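Local coordinates for protein decapping nuclease RAI1 (Candida albicans, PDB 5BUD) that hydrolyses NAD caps and other 5'-end structures of RNA, including triphosphates, with divalent metal ions, and binds, stabilizes and stimulates the exoribonuclease RAT1, at residues E371-R374 with N375-L379; D141-R144 with R145-E149; I86-E89 with T90-K94; Q236-K239 with L240-Y243. All coordinates share one frame; numbering follows the deposited sequence.

Contact 1. Residues E371-R374 with N375-L379; sequences EKLR and NGQLL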
loop_
_atom_site.group_PDB
_atom_site.type_symbol
_atom_site.label_atom_id
_atom_site.label_comp_id
_atom_site.label_asym_id
_atom_site.label_seq_id
_atom_site.Cartn_x
_atom_site.Cartn_y
_atom_site.Cartn_z
ATOM N N GLU A 371 -17.812 0.207 -20.231
ATOM C CA GLU A 371 -18.895 -0.703 -19.836
ATOM C C GLU A 371 -18.436 -1.747 -18.837
ATOM O O GLU A 371 -19.123 -1.966 -17.844
ATOM C CB GLU A 371 -19.555 -1.413 -21.041
ATOM C CG GLU A 371 -20.993 -0.980 -21.288
ATOM C CD GLU A 371 -21.111 0.479 -21.670
ATOM O OE1 GLU A 371 -22.160 1.085 -21.380
ATOM O OE2 GLU A 371 -20.154 1.022 -22.260
ATOM N N LYS A 372 -17.308 -2.402 -19.082
ATOM C CA LYS A 372 -16.818 -3.386 -18.115
ATOM C C LYS A 372 -16.559 -2.737 -16.760
ATOM O O LYS A 372 -16.883 -3.310 -15.719
ATOM C CB LYS A 372 -15.552 -4.089 -18.597
ATOM C CG LYS A 372 -15.817 -5.139 -19.661
ATOM C CD LYS A 372 -14.525 -5.758 -20.173
ATOM C CE LYS A 372 -13.888 -4.918 -21.268
ATOM N NZ LYS A 372 -12.771 -5.663 -21.919
ATOM N N LEU A 373 -15.967 -1.544 -16.787
ATOM C CA LEU A 373 -15.589 -0.875 -15.548
ATOM C C LEU A 373 -16.829 -0.601 -14.705
ATOM O O LEU A 373 -16.846 -0.825 -13.475
ATOM C CB LEU A 373 -14.811 0.417 -15.837
ATOM C CG LEU A 373 -13.333 0.172 -16.222
ATOM C CD1 LEU A 373 -12.673 1.437 -16.727
ATOM C CD2 LEU A 373 -12.545 -0.432 -15.061
ATOM N N ARG A 374 -17.865 -0.134 -15.385
ATOM C CA ARG A 374 -19.072 0.346 -14.718
ATOM C C ARG A 374 -20.053 -0.780 -14.405
ATOM O O ARG A 374 -20.958 -0.568 -13.632
ATOM C CB ARG A 374 -19.744 1.417 -15.562
ATOM C CG ARG A 374 -18.938 2.698 -15.638
ATOM C CD ARG A 374 -19.637 3.751 -16.483
ATOM N NE ARG A 374 -18.868 5.004 -16.499
ATOM C CZ ARG A 374 -18.851 5.900 -15.515
ATOM N NH1 ARG A 374 -19.590 5.720 -14.436
ATOM N NH2 ARG A 374 -18.098 6.989 -15.614
ATOM N N ASN A 375 -19.844 -1.969 -14.971
ATOM C CA ASN A 375 -20.729 -3.124 -14.726
ATOM C C ASN A 375 -20.019 -4.335 -14.138
ATOM O O ASN A 375 -20.186 -5.464 -14.632
ATOM C CB ASN A 375 -21.447 -3.515 -16.028
ATOM C CG ASN A 375 -22.344 -2.420 -16.534
ATOM O OD1 ASN A 375 -21.974 -1.657 -17.426
ATOM N ND2 ASN A 375 -23.518 -2.299 -15.927
ATOM N N GLY A 376 -19.222 -4.128 -13.084
ATOM C CA GLY A 376 -18.624 -5.254 -12.387
ATOM C C GLY A 376 -17.137 -5.169 -12.121
ATOM O O GLY A 376 -16.687 -5.596 -11.071
ATOM N N GLN A 377 -16.380 -4.602 -13.056
ATOM C CA GLN A 377 -14.928 -4.617 -12.977
ATOM C C GLN A 377 -14.374 -3.563 -11.993
ATOM O O GLN A 377 -13.258 -3.695 -11.513
ATOM C CB GLN A 377 -14.351 -4.381 -14.358
ATOM C CG GLN A 377 -12.985 -4.958 -14.571
ATOM C CD GLN A 377 -12.647 -4.982 -16.042
ATOM O OE1 GLN A 377 -12.977 -5.946 -16.747
ATOM N NE2 GLN A 377 -12.010 -3.913 -16.522
ATOM N N LEU A 378 -15.150 -2.511 -11.743
ATOM C CA LEU A 378 -14.865 -1.541 -10.695
ATOM C C LEU A 378 -16.157 -1.320 -9.923
ATOM O O LEU A 378 -16.318 -1.828 -8.807
ATOM C CB LEU A 378 -14.296 -0.241 -11.260
ATOM C CG LEU A 378 -13.584 0.682 -10.245
ATOM C CD1 LEU A 378 -12.883 1.851 -10.931
ATOM C CD2 LEU A 378 -14.525 1.206 -9.189
ATOM N N LEU A 379 -17.104 -0.614 -10.536
ATOM C CA LEU A 379 -18.415 -0.388 -9.928
ATOM C C LEU A 379 -19.225 -1.672 -9.940
ATOM O O LEU A 379 -19.078 -2.506 -10.842
ATOM C CB LEU A 379 -19.163 0.690 -10.684
ATOM C CG LEU A 379 -18.475 2.063 -10.681
ATOM C CD1 LEU A 379 -19.327 3.051 -11.451
ATOM C CD2 LEU A 379 -18.267 2.511 -9.243
HETATM O O HOH W 1 -22.351 -2.300 -11.946
#

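Contact 2. Residues D141-R144 with R145-E149; sequences DMKR and RKEQE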
loop_
_atom_site.group_PDB
_atom_site.type_symbol
_atom_site.label_atom_id
_atom_site.label_comp_id
_atom_site.label_asym_id
_atom_site.label_seq_id
_atom_site.Cartn_x
_atom_site.Cartn_y
_atom_site.Cartn_z
ATOM N N ASP A 141 -0.894 -5.266 -15.141
ATOM C CA ASP A 141 -0.117 -5.639 -13.956
ATOM C C ASP A 141 0.266 -7.123 -13.937
ATOM O O ASP A 141 1.427 -7.471 -13.705
ATOM C CB ASP A 141 -0.915 -5.334 -12.696
ATOM C CG ASP A 141 -0.931 -3.856 -12.344
ATOM O OD1 ASP A 141 -0.089 -3.098 -12.867
ATOM O OD2 ASP A 141 -1.788 -3.454 -11.516
ATOM N N MET A 142 -0.716 -7.988 -14.179
ATOM C CA MET A 142 -0.473 -9.425 -14.209
ATOM C C MET A 142 0.527 -9.774 -15.308
ATOM O O MET A 142 1.399 -10.612 -15.109
ATOM C CB MET A 142 -1.766 -10.211 -14.429
ATOM C CG MET A 142 -2.696 -10.274 -13.230
ATOM S SD MET A 142 -1.956 -11.009 -11.756
ATOM C CE MET A 142 -1.187 -12.493 -12.400
ATOM N N LYS A 143 0.397 -9.130 -16.459
ATOM C CA LYS A 143 1.293 -9.393 -17.579
ATOM C C LYS A 143 2.722 -8.987 -17.233
ATOM O O LYS A 143 3.689 -9.697 -17.565
ATOM C CB LYS A 143 0.806 -8.669 -18.831
ATOM C CG LYS A 143 1.488 -9.097 -20.111
ATOM C CD LYS A 143 1.459 -7.981 -21.151
ATOM C CE LYS A 143 2.321 -6.794 -20.720
ATOM N NZ LYS A 143 2.743 -5.974 -21.882
ATOM N N ARG A 144 2.862 -7.860 -16.553
ATOM C CA ARG A 144 4.181 -7.431 -16.115
ATOM C C ARG A 144 4.741 -8.351 -15.040
ATOM O O ARG A 144 5.929 -8.654 -15.055
ATOM C CB ARG A 144 4.143 -6.004 -15.625
ATOM C CG ARG A 144 3.857 -5.060 -16.767
ATOM C CD ARG A 144 3.373 -3.715 -16.306
ATOM N NE ARG A 144 3.301 -2.820 -17.450
ATOM C CZ ARG A 144 2.694 -1.642 -17.461
ATOM N NH1 ARG A 144 2.074 -1.169 -16.379
ATOM N NH2 ARG A 144 2.713 -0.931 -18.569
ATOM N N ARG A 145 3.887 -8.794 -14.125
ATOM C CA ARG A 145 4.317 -9.713 -13.083
ATOM C C ARG A 145 4.777 -11.053 -13.695
ATOM O O ARG A 145 5.792 -11.601 -13.285
ATOM C CB ARG A 145 3.212 -9.918 -12.045
ATOM C CG ARG A 145 3.743 -10.335 -10.681
ATOM C CD ARG A 145 2.647 -10.511 -9.634
ATOM N NE ARG A 145 2.185 -9.235 -9.070
ATOM C CZ ARG A 145 0.967 -8.710 -9.216
ATOM N NH1 ARG A 145 0.021 -9.333 -9.916
ATOM N NH2 ARG A 145 0.689 -7.542 -8.646
ATOM N N LYS A 146 4.058 -11.563 -14.690
ATOM C CA LYS A 146 4.450 -12.822 -15.320
ATOM C C LYS A 146 5.790 -12.641 -16.008
ATOM O O LYS A 146 6.688 -13.462 -15.852
ATOM C CB LYS A 146 3.430 -13.294 -16.349
ATOM C CG LYS A 146 2.050 -13.635 -15.824
ATOM C CD LYS A 146 2.038 -14.668 -14.709
ATOM C CE LYS A 146 0.615 -15.156 -14.457
ATOM N NZ LYS A 146 0.413 -15.733 -13.096
ATOM N N GLU A 147 5.935 -11.551 -16.749
ATOM C CA GLU A 147 7.158 -11.310 -17.509
ATOM C C GLU A 147 8.357 -11.036 -16.596
ATOM O O GLU A 147 9.483 -11.406 -16.920
ATOM C CB GLU A 147 6.959 -10.201 -18.548
ATOM C CG GLU A 147 7.282 -8.798 -18.078
ATOM C CD GLU A 147 6.889 -7.731 -19.085
ATOM O OE1 GLU A 147 7.125 -6.544 -18.775
ATOM O OE2 GLU A 147 6.357 -8.072 -20.175
ATOM N N GLN A 148 8.115 -10.399 -15.457
ATOM C CA GLN A 148 9.141 -10.251 -14.429
ATOM C C GLN A 148 9.547 -11.633 -13.920
ATOM O O GLN A 148 10.724 -11.937 -13.809
ATOM C CB GLN A 148 8.618 -9.421 -13.267
ATOM C CG GLN A 148 9.629 -9.185 -12.153
ATOM C CD GLN A 148 9.051 -9.426 -10.762
ATOM O OE1 GLN A 148 7.942 -8.973 -10.445
ATOM N NE2 GLN A 148 9.802 -10.147 -9.920
ATOM N N GLU A 149 8.560 -12.462 -13.613
ATOM C CA GLU A 149 8.815 -13.825 -13.160
ATOM C C GLU A 149 9.705 -14.588 -14.168
ATOM O O GLU A 149 10.790 -15.056 -13.811
ATOM C CB GLU A 149 7.488 -14.551 -12.928
ATOM C CG GLU A 149 7.580 -15.943 -12.319
ATOM C CD GLU A 149 8.038 -15.925 -10.875
ATOM O OE1 GLU A 149 8.011 -14.842 -10.240
ATOM O OE2 GLU A 149 8.425 -16.998 -10.365
#

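Contact 3. Residues I86-E89 with T90-K94; sequences IKYE and TSEGK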
loop_
_atom_site.group_PDB
_atom_site.type_symbol
_atom_site.label_atom_id
_atom_site.label_comp_id
_atom_site.label_asym_id
_atom_site.label_seq_id
_atom_site.Cartn_x
_atom_site.Cartn_y
_atom_site.Cartn_z
ATOM N N ILE A 86 -20.641 0.656 1.317
ATOM C CA ILE A 86 -22.127 0.644 1.442
ATOM C C ILE A 86 -22.532 0.423 2.913
ATOM O O ILE A 86 -23.350 1.147 3.448
ATOM C CB ILE A 86 -22.782 -0.446 0.551
ATOM C CG1 ILE A 86 -22.566 -0.125 -0.938
ATOM C CG2 ILE A 86 -24.281 -0.559 0.857
ATOM C CD1 ILE A 86 -22.685 -1.333 -1.857
ATOM N N LYS A 87 -21.910 -0.545 3.572
ATOM C CA LYS A 87 -22.152 -0.766 5.003
ATOM C C LYS A 87 -21.936 0.483 5.850
ATOM O O LYS A 87 -22.796 0.841 6.685
ATOM C CB LYS A 87 -21.281 -1.893 5.518
ATOM C CG LYS A 87 -21.606 -2.319 6.936
ATOM C CD LYS A 87 -20.955 -3.658 7.269
ATOM C CE LYS A 87 -21.218 -4.060 8.712
ATOM N NZ LYS A 87 -20.730 -3.009 9.640
ATOM N N TYR A 88 -20.797 1.162 5.640
ATOM C CA TYR A 88 -20.469 2.353 6.414
ATOM C C TYR A 88 -21.425 3.468 6.106
ATOM O O TYR A 88 -21.932 4.125 7.003
ATOM C CB TYR A 88 -19.025 2.817 6.113
ATOM C CG TYR A 88 -18.588 4.089 6.838
ATOM C CD1 TYR A 88 -18.334 4.090 8.214
ATOM C CD2 TYR A 88 -18.389 5.274 6.140
ATOM C CE1 TYR A 88 -17.928 5.252 8.872
ATOM C CE2 TYR A 88 -17.976 6.437 6.783
ATOM C CZ TYR A 88 -17.755 6.423 8.142
ATOM O OH TYR A 88 -17.344 7.583 8.749
ATOM N N GLU A 89 -21.640 3.729 4.824
ATOM C CA GLU A 89 -22.467 4.844 4.423
ATOM C C GLU A 89 -23.934 4.626 4.836
ATOM O O GLU A 89 -24.643 5.585 5.071
ATOM C CB GLU A 89 -22.354 5.076 2.915
ATOM C CG GLU A 89 -20.967 5.543 2.435
ATOM C CD GLU A 89 -20.914 5.844 0.933
ATOM O OE1 GLU A 89 -21.769 5.321 0.158
ATOM O OE2 GLU A 89 -20.022 6.636 0.518
ATOM N N THR A 90 -24.373 3.369 4.892
ATOM C CA THR A 90 -25.737 3.052 5.285
ATOM C C THR A 90 -25.883 3.440 6.764
ATOM O O THR A 90 -26.841 4.121 7.119
ATOM C CB THR A 90 -26.106 1.575 4.985
ATOM O OG1 THR A 90 -26.134 1.359 3.567
ATOM C CG2 THR A 90 -27.486 1.220 5.556
ATOM N N SER A 91 -24.885 3.088 7.588
ATOM C CA SER A 91 -24.823 3.518 9.008
ATOM C C SER A 91 -24.837 5.021 9.215
ATOM O O SER A 91 -25.476 5.517 10.133
ATOM C CB SER A 91 -23.568 2.993 9.694
ATOM O OG SER A 91 -23.770 1.703 10.191
ATOM N N GLU A 92 -24.108 5.740 8.380
ATOM C CA GLU A 92 -24.026 7.193 8.486
ATOM C C GLU A 92 -25.206 7.917 7.854
ATOM O O GLU A 92 -25.384 9.112 8.093
ATOM C CB GLU A 92 -22.746 7.677 7.811
ATOM C CG GLU A 92 -21.475 7.189 8.497
ATOM C CD GLU A 92 -21.247 7.885 9.819
ATOM O OE1 GLU A 92 -21.235 9.118 9.831
ATOM O OE2 GLU A 92 -21.081 7.196 10.843
ATOM N N GLY A 93 -25.987 7.206 7.034
ATOM C CA GLY A 93 -27.112 7.795 6.297
ATOM C C GLY A 93 -26.693 8.745 5.195
ATOM O O GLY A 93 -27.465 9.605 4.761
ATOM N N LYS A 94 -25.469 8.577 4.707
ATOM C CA LYS A 94 -24.846 9.596 3.884
ATOM C C LYS A 94 -23.590 9.036 3.191
ATOM O O LYS A 94 -22.883 8.206 3.766
ATOM C CB LYS A 94 -24.464 10.746 4.806
ATOM C CG LYS A 94 -24.043 12.023 4.114
ATOM C CD LYS A 94 -23.076 12.816 4.984
ATOM C CE LYS A 94 -23.600 13.039 6.392
ATOM N NZ LYS A 94 -22.501 13.442 7.307
#

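Contact 4. Residues Q236-K239 with L240-Y243; sequences QNKK and LNHY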
loop_
_atom_site.group_PDB
_atom_site.type_symbol
_atom_site.label_atom_id
_atom_site.label_comp_id
_atom_site.label_asym_id
_atom_site.label_seq_id
_atom_site.Cartn_x
_atom_site.Cartn_y
_atom_site.Cartn_z
ATOM N N GLN A 236 -11.882 7.492 17.631
ATOM C CA GLN A 236 -11.759 7.300 16.176
ATOM C C GLN A 236 -10.617 8.103 15.565
ATOM O O GLN A 236 -9.861 7.583 14.729
ATOM C CB GLN A 236 -13.061 7.689 15.481
ATOM C CG GLN A 236 -13.146 7.231 14.031
ATOM C CD GLN A 236 -13.295 5.740 13.899
ATOM O OE1 GLN A 236 -13.745 5.062 14.823
ATOM N NE2 GLN A 236 -12.913 5.210 12.740
ATOM N N ASN A 237 -10.492 9.359 15.971
ATOM C CA ASN A 237 -9.414 10.224 15.467
ATOM C C ASN A 237 -7.997 9.860 15.931
ATOM O O ASN A 237 -7.044 10.549 15.586
ATOM C CB ASN A 237 -9.709 11.702 15.782
ATOM C CG ASN A 237 -9.512 12.044 17.258
ATOM O OD1 ASN A 237 -9.490 11.167 18.106
ATOM N ND2 ASN A 237 -9.395 13.329 17.561
ATOM N N LYS A 238 -7.852 8.799 16.712
ATOM C CA LYS A 238 -6.536 8.373 17.179
ATOM C C LYS A 238 -6.117 7.016 16.720
ATOM O O LYS A 238 -4.997 6.622 17.023
ATOM C CB LYS A 238 -6.473 8.342 18.712
ATOM C CG LYS A 238 -6.939 9.604 19.388
ATOM C CD LYS A 238 -6.034 10.763 19.064
ATOM C CE LYS A 238 -6.281 11.870 20.056
ATOM N NZ LYS A 238 -5.271 12.939 19.891
ATOM N N LYS A 239 -6.996 6.253 16.037
ATOM C CA LYS A 239 -6.664 4.885 15.667
ATOM C C LYS A 239 -5.397 4.767 14.793
ATOM O O LYS A 239 -4.520 3.914 15.053
ATOM C CB LYS A 239 -7.867 4.175 14.997
ATOM C CG LYS A 239 -9.150 4.226 15.847
ATOM C CD LYS A 239 -10.256 3.307 15.335
ATOM C CE LYS A 239 -11.375 3.170 16.364
ATOM N NZ LYS A 239 -12.448 2.244 15.889
ATOM N N LEU A 240 -5.278 5.628 13.786
ATOM C CA LEU A 240 -4.142 5.563 12.831
ATOM C C LEU A 240 -2.805 5.716 13.532
ATOM O O LEU A 240 -1.830 5.073 13.149
ATOM C CB LEU A 240 -4.256 6.601 11.728
ATOM C CG LEU A 240 -5.381 6.381 10.745
ATOM C CD1 LEU A 240 -5.367 7.474 9.678
ATOM C CD2 LEU A 240 -5.279 5.007 10.118
ATOM N N ASN A 241 -2.808 6.490 14.617
ATOM C CA ASN A 241 -1.623 6.739 15.416
ATOM C C ASN A 241 -0.993 5.506 16.064
ATOM O O ASN A 241 0.153 5.573 16.473
ATOM C CB ASN A 241 -1.919 7.803 16.495
ATOM C CG ASN A 241 -2.056 9.213 15.921
ATOM O OD1 ASN A 241 -1.674 9.469 14.799
ATOM N ND2 ASN A 241 -2.601 10.134 16.708
ATOM N N HIS A 242 -1.727 4.385 16.133
ATOM C CA HIS A 242 -1.215 3.169 16.740
ATOM C C HIS A 242 -0.835 2.044 15.774
ATOM O O HIS A 242 -0.399 0.978 16.209
ATOM C CB HIS A 242 -2.222 2.689 17.801
ATOM C CG HIS A 242 -2.243 3.567 19.002
ATOM N ND1 HIS A 242 -1.558 3.258 20.151
ATOM C CD2 HIS A 242 -2.770 4.794 19.193
ATOM C CE1 HIS A 242 -1.680 4.256 21.011
ATOM N NE2 HIS A 242 -2.423 5.192 20.455
ATOM N N TYR A 243 -0.971 2.288 14.474
ATOM C CA TYR A 243 -0.633 1.283 13.470
ATOM C C TYR A 243 0.869 1.249 13.165
ATOM O O TYR A 243 1.568 2.247 13.346
ATOM C CB TYR A 243 -1.420 1.526 12.178
ATOM C CG TYR A 243 -2.925 1.311 12.263
ATOM C CD1 TYR A 243 -3.487 0.435 13.166
ATOM C CD2 TYR A 243 -3.772 1.951 11.376
ATOM C CE1 TYR A 243 -4.873 0.232 13.207
ATOM C CE2 TYR A 243 -5.138 1.754 11.407
ATOM C CZ TYR A 243 -5.687 0.898 12.337
ATOM O OH TYR A 243 -7.056 0.711 12.356
HETATM O O HOH W 2 -7.933 7.626 12.889
HETATM O O HOH W 3 -5.271 8.763 14.128
#

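Contact 1. Residues E371-R374 with N375-L379
K372 O and L373 O take up the amides at and just beyond the helix end at wider spacing than an alpha-helix: Q377 N reaches K372 O at 3.0 Å, and both L378 N and L379 N converge on L373 O. L378 N, 3.0 Å from L373 O, sits on a lone pair in the carbonyl plane. L379 N meets the same L373 O nearly head-on, with a C=O...N angle of 165°, and the oxygen is thus gripped twice. The bonds of N375 N to E371 O and K372 O are weak. This is the C-terminal end of helix 367-377, opened into a pi-type turn at 375-377, and G376 sits in the widened turn with a positive phi of 131°, a region glycine enters readily. Past the turn, L378 abandons helical angles. On the outer side, Q377 lies alongside K372, its OE1 3.7 Å from K372 CB; Q377 CG stands opposite the backbone N (chi1 -154°), which carries the extended chain back along the helix. Q377 NE2 meets the methyl L373 CD2 at 3.8 Å. That methyl also touches L378 CB, at 4.2 Å, and both leucines bear on V126 of strand 121-128, while L379 presses on F128. R374 runs beside L379, with NH1 4.0 Å from L379 CD1; its guanidinium is held by K347 O and P127 O through NH2 and by N370 OD1 through NE. Water 1 donates to R374 O at 2.8 Å and more weakly to L379 O, linking the two carbonyls past the helix end.

Contact 2. Residues D141-R144 with R145-E149
M142 brings its sulfur to the guanidinium of R145: SD lies 3.2 Å from R145 NH1, at the edge of the flat group and in its plane. Two folded chains make this meeting possible. M142 bends back at chi2 and again at chi3, swinging SD and CE toward the following turn. R145 leaves with CG opposite its backbone N, then turns at chi3 (-79°), bringing the guanidinium back across the thioether. The methyl M142 CE goes on to the far end of K146, 3.7 Å from NZ, where the lysine chain, bent at chi2 (-55°), crosses it at a slant. All this is borne on regular alpha-helix: R145 N binds D141 O at 2.8 Å and Q148 N binds R144 O at 2.8 Å, and the other two i to i+4 bonds match them. The segments belong to helix 138-155 of the RAI1-like PD-(D/E)XK nuclease fold, a surface helix whose nearest atom here is about 5 Å from the bound RNA. On another side, E147 folds over the backbone with CG 3.3 Å from R144 O, its chi1 of 91° lying off the usual staggered positions. E147 OE2 stays 4.5 Å from K143 NZ, beyond salt-bridge range. R144 extends past E147, their chains side by side, to a salt bridge with D122, while D141 OD2 is bonded to S136 OG and R145 packs on D71 and L75.

Contact 3. Residues I86-E89 with T90-K94
I86 O receives two donors from T90: the amide N at 2.8 Å and the hydroxyl OG1, also at 2.8 Å, which arrive from opposite faces of the carbonyl plane. OG1 is brought there by a chi1 of -67°, which sets it beside the threonine's own N; it also brushes I86 CG2. K87 O takes the amide of S91. Y88 then spreads its ring over the bent chain of E92, whose CG stands 4.0 Å from the ring centroid and 16° off the normal, a CH-pi contact. The carboxylate of E92 is turned nearly parallel to the ring. E89 O closes helix 78-92: K94 N binds it at 3.1 Å and G93 N binds T90 O at 3.2 Å, the two bonds of a Schellman motif, with G93 at the positive phi (70°) where the chain reverses; G93 N also leans weakly on E89 O. The carboxylate of E89 is satisfied by R387 and W386 of helix 381-389 and by I96 N. The threonine hydroxyl thus adds a second donor to a carbonyl that already has its helical amide, whereas E89 O relies on the capping turn; the buried charge of E89 is probably kept ionised by its salt bridge to R387.

Contact 4. Residues Q236-K239 with L240-Y243
K239 O accepts H242 N at 3.0 Å, a nearly straight bond (166°) that closes a short 3-10 turn, 240-242, in the loop joining the antiparallel strands 217-228 and 243-250. These strands carry the manganese ligands E224, D226, E245 and L246 of the PD-(D/E)XK nuclease core. H242 N stands well above the carbonyl plane of K239, as suits so tight a turn. The packed side is the inner one. The ring of Y243 lies with one face under K239 O, the oxygen 3.9 Å above the plane and over the ring centre, while the phenol OH is bonded to E22 and to Y206. L240 is buried against P20, S208 and I210. Toward solvent the joint is slacker. Water 2 donates to Q236 O at 2.7 Å and water 3 to N237 O at 2.9 Å; each holds only a weak bond to the next segment, from L240 N and N241 N respectively. The extended chain of K239 brings NZ within 3.3 Å of Q236 OE1, again a weak bond. N241 N has only a weak bond to K238 O as well. With its ND1 held by D230, the imidazole of H242 puts CD2, at its edge and in its plane, 3.6 Å from K238 O.

How the contacts relate
Contacts 2 and 3 lie on the surface, whereas contacts 1 and 4 are partly buried; contact 4 comes nearest the manganese, contact 2 nearest the RNA. Contacts 1 and 3 both end a helix with glycine at positive phi, but contact 1 does so through a widened turn and leucines, contact 3 through a Schellman cap. Contact 2, in mid-helix, depends on long flexible chains, a thioether set against arginine and lysine. Shared elements link them: strand 121-128 meets the leucines of contact 1 and, through D122, R144 of contact 2, while strand 21-28 supplies F24 to Y88 of contact 3 and E22 to Y243 of contact 4. Contacts 3 and 4 come within about 6 Å at their nearest atoms, without touching.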